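Local coordinates for sterol regulatory element-binding protein cleavage-activating protein (Schizosaccharomyces pombe, PDB 4YHC) that escorts the transcription factor precursor sre1 for processing when sterol or oxygen is low, and is represented here by its WD40 domain, at residues Lys177-Arg188 with Asp226-Leu236; Ser275-Arg283 with Asn323-Leu334. The protein carries 9 engineered substitutions. All coordinates share one frame; numbering follows the deposited sequence.

Interaction 1 of 2, residues Lys177-Arg188 with Asp226-Leu236; sequences KSISIVSPTANR and DIYGIAMADIL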
loop_
_atom_site.group_PDB
_atom_site.type_symbol
_atom_site.label_atom_id
_atom_site.label_comp_id
_atom_site.label_asym_id
_atom_site.label_seq_id
_atom_site.Cartn_x
_atom_site.Cartn_y
_atom_site.Cartn_z
ATOM N N LYS A 177 -8.444 -2.776 -12.151
ATOM C CA LYS A 177 -7.803 -2.230 -10.955
ATOM C C LYS A 177 -8.606 -1.029 -10.486
ATOM O O LYS A 177 -8.956 -0.175 -11.298
ATOM C CB LYS A 177 -6.388 -1.796 -11.340
ATOM C CG LYS A 177 -5.631 -0.961 -10.339
ATOM C CD LYS A 177 -5.268 -1.775 -9.127
ATOM C CE LYS A 177 -4.331 -1.013 -8.214
ATOM N NZ LYS A 177 -2.962 -1.484 -8.413
ATOM N N SER A 178 -8.917 -0.975 -9.203
ATOM C CA SER A 178 -9.590 0.187 -8.651
ATOM C C SER A 178 -8.800 0.654 -7.465
ATOM O O SER A 178 -8.216 -0.140 -6.784
ATOM C CB SER A 178 -11.024 -0.138 -8.284
ATOM O OG SER A 178 -11.034 -1.192 -7.320
ATOM N N ILE A 179 -8.807 1.962 -7.241
ATOM C CA ILE A 179 -8.204 2.566 -6.086
ATOM C C ILE A 179 -9.049 3.690 -5.533
ATOM O O ILE A 179 -9.922 4.301 -6.233
ATOM C CB ILE A 179 -6.844 3.173 -6.391
ATOM C CG1 ILE A 179 -6.973 4.244 -7.481
ATOM C CG2 ILE A 179 -5.882 2.059 -6.742
ATOM C CD1 ILE A 179 -5.696 5.022 -7.766
ATOM N N SER A 180 -8.828 3.940 -4.262
ATOM C CA SER A 180 -9.497 5.062 -3.573
ATOM C C SER A 180 -8.549 6.229 -3.455
ATOM O O SER A 180 -7.377 6.040 -3.191
ATOM C CB SER A 180 -10.006 4.592 -2.222
ATOM O OG SER A 180 -9.066 4.777 -1.250
ATOM N N ILE A 181 -9.045 7.437 -3.656
ATOM C CA ILE A 181 -8.314 8.630 -3.338
ATOM C C ILE A 181 -9.145 9.548 -2.418
ATOM O O ILE A 181 -10.102 10.188 -2.874
ATOM C CB ILE A 181 -8.055 9.337 -4.651
ATOM C CG1 ILE A 181 -7.446 8.284 -5.627
ATOM C CG2 ILE A 181 -7.210 10.570 -4.461
ATOM C CD1 ILE A 181 -6.574 8.810 -6.684
ATOM N N VAL A 182 -8.762 9.587 -1.156
ATOM C CA VAL A 182 -9.401 10.397 -0.102
ATOM C C VAL A 182 -8.569 11.644 -0.118
ATOM O O VAL A 182 -7.504 11.678 0.424
ATOM C CB VAL A 182 -9.318 9.661 1.245
ATOM C CG1 VAL A 182 -9.915 10.495 2.403
ATOM C CG2 VAL A 182 -10.040 8.362 1.130
ATOM N N SER A 183 -8.993 12.643 -0.850
ATOM C CA SER A 183 -8.109 13.765 -1.090
ATOM C C SER A 183 -8.565 14.946 -0.217
ATOM O O SER A 183 -9.622 14.865 0.333
ATOM C CB SER A 183 -8.144 14.129 -2.564
ATOM O OG SER A 183 -8.963 15.271 -2.820
ATOM N N PRO A 184 -7.793 16.054 -0.155
ATOM C CA PRO A 184 -8.319 17.221 0.593
ATOM C C PRO A 184 -9.543 17.889 -0.059
ATOM O O PRO A 184 -10.311 18.571 0.609
ATOM C CB PRO A 184 -7.119 18.154 0.646
ATOM C CG PRO A 184 -5.922 17.260 0.512
ATOM C CD PRO A 184 -6.400 16.291 -0.557
ATOM N N THR A 185 -9.794 17.608 -1.328
ATOM C CA THR A 185 -10.871 18.259 -2.066
ATOM C C THR A 185 -12.077 17.341 -2.122
ATOM O O THR A 185 -13.206 17.803 -2.015
ATOM C CB THR A 185 -10.354 18.720 -3.446
ATOM O OG1 THR A 185 -9.386 19.767 -3.251
ATOM C CG2 THR A 185 -11.473 19.233 -4.345
ATOM N N ALA A 186 -11.866 16.046 -2.283
ATOM C CA ALA A 186 -12.992 15.113 -2.475
ATOM C C ALA A 186 -12.613 13.664 -2.224
ATOM O O ALA A 186 -11.417 13.306 -2.229
ATOM C CB ALA A 186 -13.538 15.251 -3.871
ATOM N N ASN A 187 -13.621 12.833 -1.946
ATOM C CA ASN A 187 -13.476 11.395 -2.020
ATOM C C ASN A 187 -13.625 10.957 -3.439
ATOM O O ASN A 187 -14.505 11.412 -4.118
ATOM C CB ASN A 187 -14.501 10.711 -1.158
ATOM C CG ASN A 187 -14.238 10.922 0.311
ATOM O OD1 ASN A 187 -13.127 11.315 0.704
ATOM N ND2 ASN A 187 -15.208 10.512 1.149
ATOM N N ARG A 188 -12.703 10.128 -3.906
ATOM C CA ARG A 188 -12.687 9.705 -5.298
ATOM C C ARG A 188 -12.456 8.231 -5.400
ATOM O O ARG A 188 -11.777 7.653 -4.564
ATOM C CB ARG A 188 -11.595 10.428 -6.036
ATOM C CG ARG A 188 -11.592 11.916 -5.935
ATOM C CD ARG A 188 -10.626 12.518 -6.950
ATOM N NE ARG A 188 -10.137 13.859 -6.584
ATOM C CZ ARG A 188 -10.771 15.020 -6.844
ATOM N NH1 ARG A 188 -10.274 16.181 -6.440
ATOM N NH2 ARG A 188 -11.923 15.021 -7.453
ATOM N N ASP A 226 -1.692 0.169 -15.285
ATOM C CA ASP A 226 -1.950 0.304 -13.847
ATOM C C ASP A 226 -2.291 1.761 -13.522
ATOM O O ASP A 226 -2.038 2.697 -14.282
ATOM C CB ASP A 226 -0.717 -0.119 -13.008
ATOM C CG ASP A 226 -1.109 -0.835 -11.696
ATOM O OD1 ASP A 226 -2.311 -0.728 -11.275
ATOM O OD2 ASP A 226 -0.204 -1.468 -11.064
ATOM N N ILE A 227 -2.876 1.906 -12.363
ATOM C CA ILE A 227 -3.119 3.223 -11.760
ATOM C C ILE A 227 -2.733 3.176 -10.305
ATOM O O ILE A 227 -2.872 2.131 -9.641
ATOM C CB ILE A 227 -4.587 3.680 -11.903
ATOM C CG1 ILE A 227 -5.604 2.703 -11.306
ATOM C CG2 ILE A 227 -4.926 3.918 -13.332
ATOM C CD1 ILE A 227 -7.034 3.228 -11.403
ATOM N N TYR A 228 -2.241 4.308 -9.770
ATOM C CA TYR A 228 -1.825 4.318 -8.362
ATOM C C TYR A 228 -2.033 5.751 -7.894
ATOM O O TYR A 228 -1.783 6.689 -8.652
ATOM C CB TYR A 228 -0.351 3.886 -8.186
ATOM C CG TYR A 228 0.044 3.684 -6.736
ATOM C CD1 TYR A 228 0.510 4.767 -5.982
ATOM C CD2 TYR A 228 -0.080 2.457 -6.101
ATOM C CE1 TYR A 228 0.837 4.633 -4.643
ATOM C CE2 TYR A 228 0.309 2.318 -4.730
ATOM C CZ TYR A 228 0.725 3.431 -4.051
ATOM O OH TYR A 228 1.106 3.427 -2.753
ATOM N N GLY A 229 -2.514 5.930 -6.687
ATOM C CA GLY A 229 -2.866 7.305 -6.196
ATOM C C GLY A 229 -2.006 7.771 -5.028
ATOM O O GLY A 229 -1.536 6.954 -4.245
ATOM N N ILE A 230 -1.716 9.055 -4.945
ATOM C CA ILE A 230 -1.180 9.663 -3.673
ATOM C C ILE A 230 -2.309 10.600 -3.262
ATOM O O ILE A 230 -2.479 11.702 -3.814
ATOM C CB ILE A 230 0.081 10.457 -3.866
ATOM C CG1 ILE A 230 1.076 9.676 -4.689
ATOM C CG2 ILE A 230 0.646 11.046 -2.565
ATOM C CD1 ILE A 230 2.099 8.970 -3.938
ATOM N N ALA A 231 -3.080 10.136 -2.306
ATOM C CA ALA A 231 -4.350 10.724 -2.030
ATOM C C ALA A 231 -4.176 12.158 -1.488
ATOM O O ALA A 231 -4.865 13.092 -1.941
ATOM C CB ALA A 231 -5.132 9.833 -1.047
ATOM N N MET A 232 -3.225 12.363 -0.623
ATOM C CA MET A 232 -3.116 13.718 -0.020
ATOM C C MET A 232 -2.650 14.816 -0.999
ATOM O O MET A 232 -2.807 15.995 -0.684
ATOM C CB MET A 232 -2.148 13.734 1.190
ATOM C CG MET A 232 -0.817 13.075 0.957
ATOM S SD MET A 232 0.294 13.128 2.418
ATOM C CE MET A 232 -0.895 13.176 3.764
ATOM N N ALA A 233 -2.026 14.410 -2.120
ATOM C CA ALA A 233 -1.561 15.318 -3.163
ATOM C C ALA A 233 -2.634 15.483 -4.228
ATOM O O ALA A 233 -2.492 16.297 -5.115
ATOM C CB ALA A 233 -0.236 14.772 -3.767
ATOM N N ASP A 234 -3.681 14.653 -4.179
ATOM C CA ASP A 234 -4.748 14.565 -5.184
ATOM C C ASP A 234 -4.116 14.233 -6.614
ATOM O O ASP A 234 -4.398 14.863 -7.620
ATOM C CB ASP A 234 -5.606 15.821 -5.232
ATOM C CG ASP A 234 -7.048 15.529 -5.505
ATOM O OD1 ASP A 234 -7.399 14.374 -5.802
ATOM O OD2 ASP A 234 -7.867 16.454 -5.315
ATOM N N ILE A 235 -3.295 13.215 -6.628
ATOM C CA ILE A 235 -2.580 12.816 -7.812
ATOM C C ILE A 235 -2.874 11.362 -8.107
ATOM O O ILE A 235 -2.891 10.549 -7.174
ATOM C CB ILE A 235 -1.081 12.926 -7.600
ATOM C CG1 ILE A 235 -0.704 14.406 -7.679
ATOM C CG2 ILE A 235 -0.316 12.210 -8.713
ATOM C CD1 ILE A 235 0.686 14.649 -7.218
ATOM N N LEU A 236 -3.064 11.070 -9.388
ATOM C CA LEU A 236 -3.131 9.725 -9.901
ATOM C C LEU A 236 -2.023 9.479 -10.904
ATOM O O LEU A 236 -1.772 10.360 -11.794
ATOM C CB LEU A 236 -4.463 9.538 -10.605
ATOM C CG LEU A 236 -4.714 8.138 -11.152
ATOM C CD1 LEU A 236 -6.101 7.649 -10.909
ATOM C CD2 LEU A 236 -4.465 8.082 -12.657
HETATM O O HOH W 1 -7.141 18.375 -3.580
#
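Arg188 and Asp234 close one end of this contact with a two-pronged salt bridge. From CB the arginine runs extended through CG to NE; CD comes within 3.9 Å of Asp234 OD1, and NE and NH1 then take one carboxylate oxygen each. NE donates to OD1 and NH1 to Asp234 OD2, the latter at 2.7 Å and nearly straight (169°), both on the syn side. Guanidinium and carboxylate are almost coplanar, 24° apart, while Ala186 CB lies against one guanidinium face. NH2 turns away from the aspartate to a citrate, probably from the crystallisation liquor. Asp234 OD2 also receives a water that bridges to Thr185 OG1. Beside the pair, Ser183 OG accepts from the backbone N of Thr185 and of Ala186, an ST turn and ST motif in the 183-186 turn between the strands.

At the other end Lys177, bent at chi2 and chi4, brings NZ to the syn lone pair of Asp226 OD1 at 3.0 Å. That oxygen also takes the backbone N-H of Ile227, and OD2 binds Phe268 N, which fixes the carboxylate.

Between the two ion pairs the packing is apolar. Ile179 CD1 rests on the Gly229 backbone, 3.5 Å from its N, and also meets Leu236 CD1. Ile181 lays CG2 on Ala231 CA (3.8 Å) and CD1 over Gly229 CA. The two strands, 177-182 and 226-230, run 15° from parallel with axes 7.2 Å apart. Such face-to-face packing of the first strands of successive four-stranded antiparallel sheets is the blade-to-blade contact of a WD40 beta-propeller.

Interaction 2 of 2, residues Ser275-Arg283 with Asn323-Leu334; sequences SRFVNGQFR and NLVDVHDPDNSL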
loop_
_atom_site.group_PDB
_atom_site.type_symbol
_atom_site.label_atom_id
_atom_site.label_comp_id
_atom_site.label_asym_id
_atom_site.label_seq_id
_atom_site.Cartn_x
_atom_site.Cartn_y
_atom_site.Cartn_z
ATOM N N SER A 275 6.874 14.481 2.570
ATOM C CA SER A 275 5.759 15.195 2.000
ATOM C C SER A 275 5.509 16.456 2.934
ATOM O O SER A 275 5.592 16.343 4.149
ATOM C CB SER A 275 4.554 14.297 1.999
ATOM O OG SER A 275 4.692 13.403 0.914
ATOM N N ARG A 276 5.384 17.643 2.375
ATOM C CA ARG A 276 4.930 18.805 3.177
ATOM C C ARG A 276 4.167 19.710 2.230
ATOM O O ARG A 276 4.326 19.609 0.977
ATOM C CB ARG A 276 6.091 19.505 3.890
ATOM C CG ARG A 276 7.112 20.195 2.976
ATOM C CD ARG A 276 8.143 19.249 2.430
ATOM N NE ARG A 276 9.366 19.919 1.995
ATOM C CZ ARG A 276 10.392 19.287 1.457
ATOM N NH1 ARG A 276 10.331 17.958 1.280
ATOM N NH2 ARG A 276 11.485 19.969 1.107
ATOM N N PHE A 277 3.280 20.545 2.783
ATOM C CA PHE A 277 2.441 21.373 1.961
ATOM C C PHE A 277 2.740 22.797 2.394
ATOM O O PHE A 277 2.641 23.114 3.615
ATOM C CB PHE A 277 1.039 20.977 2.178
ATOM C CG PHE A 277 0.062 21.683 1.323
ATOM C CD1 PHE A 277 -0.535 22.865 1.739
ATOM C CD2 PHE A 277 -0.342 21.148 0.141
ATOM C CE1 PHE A 277 -1.446 23.510 0.942
ATOM C CE2 PHE A 277 -1.223 21.794 -0.666
ATOM C CZ PHE A 277 -1.820 22.971 -0.229
ATOM N N VAL A 278 3.225 23.603 1.451
ATOM C CA VAL A 278 3.722 24.934 1.774
ATOM C C VAL A 278 3.226 25.882 0.669
ATOM O O VAL A 278 3.442 25.658 -0.577
ATOM C CB VAL A 278 5.240 25.046 1.844
ATOM C CG1 VAL A 278 5.614 26.512 2.170
ATOM C CG2 VAL A 278 5.897 24.136 2.882
ATOM N N ASN A 279 2.482 26.888 1.125
ATOM C CA ASN A 279 1.894 27.882 0.234
ATOM C C ASN A 279 1.279 27.295 -0.986
ATOM O O ASN A 279 1.609 27.704 -2.123
ATOM C CB ASN A 279 2.994 28.872 -0.185
ATOM C CG ASN A 279 2.466 30.058 -0.980
ATOM O OD1 ASN A 279 1.258 30.359 -0.997
ATOM N ND2 ASN A 279 3.389 30.743 -1.673
ATOM N N GLY A 280 0.365 26.355 -0.794
ATOM C CA GLY A 280 -0.399 25.812 -1.919
ATOM C C GLY A 280 0.324 24.742 -2.729
ATOM O O GLY A 280 -0.242 24.165 -3.613
ATOM N N GLN A 281 1.514 24.392 -2.302
ATOM C CA GLN A 281 2.393 23.432 -3.002
ATOM C C GLN A 281 2.566 22.147 -2.228
ATOM O O GLN A 281 3.052 22.168 -1.081
ATOM C CB GLN A 281 3.816 24.002 -3.128
ATOM C CG GLN A 281 3.872 25.254 -3.964
ATOM C CD GLN A 281 5.238 25.827 -4.104
ATOM O OE1 GLN A 281 6.201 25.442 -3.430
ATOM N NE2 GLN A 281 5.325 26.805 -4.959
ATOM N N PHE A 282 2.237 21.027 -2.853
ATOM C CA PHE A 282 2.581 19.739 -2.291
ATOM C C PHE A 282 4.016 19.419 -2.657
ATOM O O PHE A 282 4.366 19.163 -3.852
ATOM C CB PHE A 282 1.594 18.695 -2.713
ATOM C CG PHE A 282 1.725 17.405 -1.942
ATOM C CD1 PHE A 282 2.711 16.525 -2.230
ATOM C CD2 PHE A 282 0.813 17.093 -0.952
ATOM C CE1 PHE A 282 2.872 15.362 -1.487
ATOM C CE2 PHE A 282 0.948 15.930 -0.183
ATOM C CZ PHE A 282 2.006 15.086 -0.448
ATOM N N ARG A 283 4.883 19.433 -1.668
ATOM C CA ARG A 283 6.314 19.258 -1.915
ATOM C C ARG A 283 6.810 17.931 -1.370
ATOM O O ARG A 283 6.296 17.468 -0.349
ATOM C CB ARG A 283 7.141 20.362 -1.320
ATOM C CG ARG A 283 6.790 21.785 -1.762
ATOM C CD ARG A 283 7.647 22.745 -0.947
ATOM N NE ARG A 283 7.399 24.148 -1.323
ATOM C CZ ARG A 283 7.850 25.203 -0.603
ATOM N NH1 ARG A 283 8.641 25.028 0.448
ATOM N NH2 ARG A 283 7.604 26.429 -1.021
ATOM N N ASN A 323 1.728 32.825 -6.999
ATOM C CA ASN A 323 1.255 33.294 -5.692
ATOM C C ASN A 323 2.378 33.864 -4.809
ATOM O O ASN A 323 3.220 33.115 -4.313
ATOM C CB ASN A 323 0.577 32.131 -4.961
ATOM C CG ASN A 323 -0.215 32.579 -3.761
ATOM O OD1 ASN A 323 -0.204 33.742 -3.394
ATOM N ND2 ASN A 323 -0.924 31.653 -3.148
ATOM N N LEU A 324 2.341 35.176 -4.560
ATOM C CA LEU A 324 3.418 35.867 -3.850
ATOM C C LEU A 324 3.123 36.031 -2.363
ATOM O O LEU A 324 3.636 36.943 -1.703
ATOM C CB LEU A 324 3.698 37.223 -4.496
ATOM C CG LEU A 324 3.892 37.223 -6.008
ATOM C CD1 LEU A 324 4.148 38.663 -6.436
ATOM C CD2 LEU A 324 5.037 36.332 -6.432
ATOM N N VAL A 325 2.321 35.113 -1.837
ATOM C CA VAL A 325 2.067 35.043 -0.406
ATOM C C VAL A 325 3.414 35.136 0.273
ATOM O O VAL A 325 4.369 34.462 -0.124
ATOM C CB VAL A 325 1.407 33.719 0.064
ATOM C CG1 VAL A 325 1.032 33.810 1.545
ATOM C CG2 VAL A 325 0.174 33.383 -0.746
ATOM N N ASP A 326 3.484 36.007 1.258
ATOM C CA ASP A 326 4.644 36.147 2.077
ATOM C C ASP A 326 4.346 35.367 3.405
ATOM O O ASP A 326 3.932 35.960 4.397
ATOM C CB ASP A 326 4.846 37.641 2.289
ATOM C CG ASP A 326 5.983 37.973 3.213
ATOM O OD1 ASP A 326 6.729 37.050 3.637
ATOM O OD2 ASP A 326 6.114 39.190 3.509
ATOM N N VAL A 327 4.513 34.044 3.409
ATOM C CA VAL A 327 4.307 33.256 4.650
ATOM C C VAL A 327 5.517 32.399 4.932
ATOM O O VAL A 327 6.496 32.403 4.175
ATOM C CB VAL A 327 3.028 32.361 4.671
ATOM C CG1 VAL A 327 1.760 33.219 4.780
ATOM C CG2 VAL A 327 2.999 31.363 3.507
ATOM N N HIS A 328 5.470 31.685 6.051
ATOM C CA HIS A 328 6.624 30.958 6.461
ATOM C C HIS A 328 6.925 29.852 5.442
ATOM O O HIS A 328 6.042 29.077 5.077
ATOM C CB HIS A 328 6.483 30.384 7.872
ATOM C CG HIS A 328 7.732 29.714 8.327
ATOM N ND1 HIS A 328 7.795 28.371 8.632
ATOM C CD2 HIS A 328 8.999 30.182 8.416
ATOM C CE1 HIS A 328 9.039 28.052 8.947
ATOM N NE2 HIS A 328 9.789 29.133 8.823
ATOM N N ASP A 329 8.164 29.823 4.962
ATOM C CA ASP A 329 8.600 28.780 4.050
ATOM C C ASP A 329 9.779 28.030 4.637
ATOM O O ASP A 329 10.923 28.477 4.530
ATOM C CB ASP A 329 8.952 29.314 2.681
ATOM C CG ASP A 329 9.161 28.180 1.659
ATOM O OD1 ASP A 329 9.617 27.084 2.044
ATOM O OD2 ASP A 329 8.867 28.400 0.487
ATOM N N PRO A 330 9.496 26.869 5.256
ATOM C CA PRO A 330 10.548 26.027 5.823
ATOM C C PRO A 330 11.625 25.515 4.833
ATOM O O PRO A 330 12.607 25.018 5.292
ATOM C CB PRO A 330 9.763 24.838 6.379
ATOM C CG PRO A 330 8.572 24.727 5.497
ATOM C CD PRO A 330 8.202 26.163 5.189
ATOM N N ASP A 331 11.431 25.619 3.513
ATOM C CA ASP A 331 12.392 25.104 2.512
ATOM C C ASP A 331 13.207 26.222 1.809
ATOM O O ASP A 331 13.713 26.055 0.677
ATOM C CB ASP A 331 11.634 24.286 1.440
ATOM C CG ASP A 331 10.917 23.045 2.027
ATOM O OD1 ASP A 331 11.587 22.233 2.703
ATOM O OD2 ASP A 331 9.704 22.894 1.777
ATOM N N ASN A 332 13.331 27.359 2.471
ATOM C CA ASN A 332 14.093 28.488 1.920
ATOM C C ASN A 332 15.507 28.076 1.475
ATOM O O ASN A 332 15.805 28.099 0.273
ATOM C CB ASN A 332 14.120 29.683 2.900
ATOM C CG ASN A 332 14.419 29.268 4.333
ATOM O OD1 ASN A 332 15.570 29.022 4.702
ATOM N ND2 ASN A 332 13.373 29.184 5.150
ATOM N N SER A 333 16.337 27.623 2.420
ATOM C CA SER A 333 17.687 27.113 2.115
ATOM C C SER A 333 17.790 25.965 1.104
ATOM O O SER A 333 18.894 25.409 0.925
ATOM C CB SER A 333 18.362 26.668 3.398
ATOM O OG SER A 333 18.274 27.720 4.335
ATOM N N LEU A 334 16.677 25.648 0.419
ATOM C CA LEU A 334 16.631 24.546 -0.572
ATOM C C LEU A 334 16.247 24.935 -2.001
ATOM O O LEU A 334 15.436 25.830 -2.240
ATOM C CB LEU A 334 15.635 23.451 -0.127
ATOM C CG LEU A 334 15.939 22.599 1.084
ATOM C CD1 LEU A 334 15.040 21.365 1.058
ATOM C CD2 LEU A 334 17.405 22.217 1.124
#
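Arg283 bridges Asp329 and Asp331, Arg276 joins it on Asp331, and this salt-bridge network dominates the contact. Arg283 meets Asp329 end-on: NH1 donates to OD1 and NH2 to OD2, the first bond almost straight at 173°. NH1 gives a second bond, 2.7 Å long, to the anti lone pair of Asp331 OD2. That same oxygen receives Arg276 NE at 3.0 Å, on its syn side, while Arg276 NH2 reaches Asp331 OD1 through a weak bond. Asp331 OD2 thus ties both arginines together.

Further hydrogen bonds hold the groups in place. NE and NH2 of Arg283 both donate to Gln281 OE1, so all three nitrogens of its guanidinium are engaged in its own plane. Across from it, Asp329 OD1 accepts Asp331 N in an Asx turn, which brings the two acids to bear on the arginine together.

Packing flanks the charges. From within the hairpin, Val278 covers one face of the Arg283 guanidinium, its CB 3.6 Å above the centre. A chi1 of 179° turns Val278 CG1 toward the His328 carbonyl and Asp329, while CG2, anti to the carbonyl carbon, meets Pro330 CG tip to tip at 3.8 Å. Asn279, in the type I' turn, passes alongside the Val325 side chain in the opposite direction.

The irregular loop 323-334 thereby lies along the hairpin of strands 269-278 and 281-292, while Tyr312 of strand 311-317 touches Arg276, Arg283 and Asp331.

Interaction 1 is complete before interaction 2 opens along the chain, and their centres lie about 22 Å apart. Interaction 1 joins two four-stranded sheets, 175-212 and 226-259; interaction 2 belongs to the next sheet, where a loop between strands 311-317 and 335-337 lies on the hairpin 269-292. The two meet directly: Met232 CG packs 3.5 Å from Phe282 CE2, and Ala233 CA lies on the same ring, while Ala233 O accepts from Asn316 ND2 of strand 311-317. The 226-259 sheet therefore stands between its neighbours. The centre of interaction 1 lies about 12 Å from that of the chain, against about 27 Å for interaction 2, which involves a peripheral loop. Both fall within the region that, by similarity, interacts with sre1.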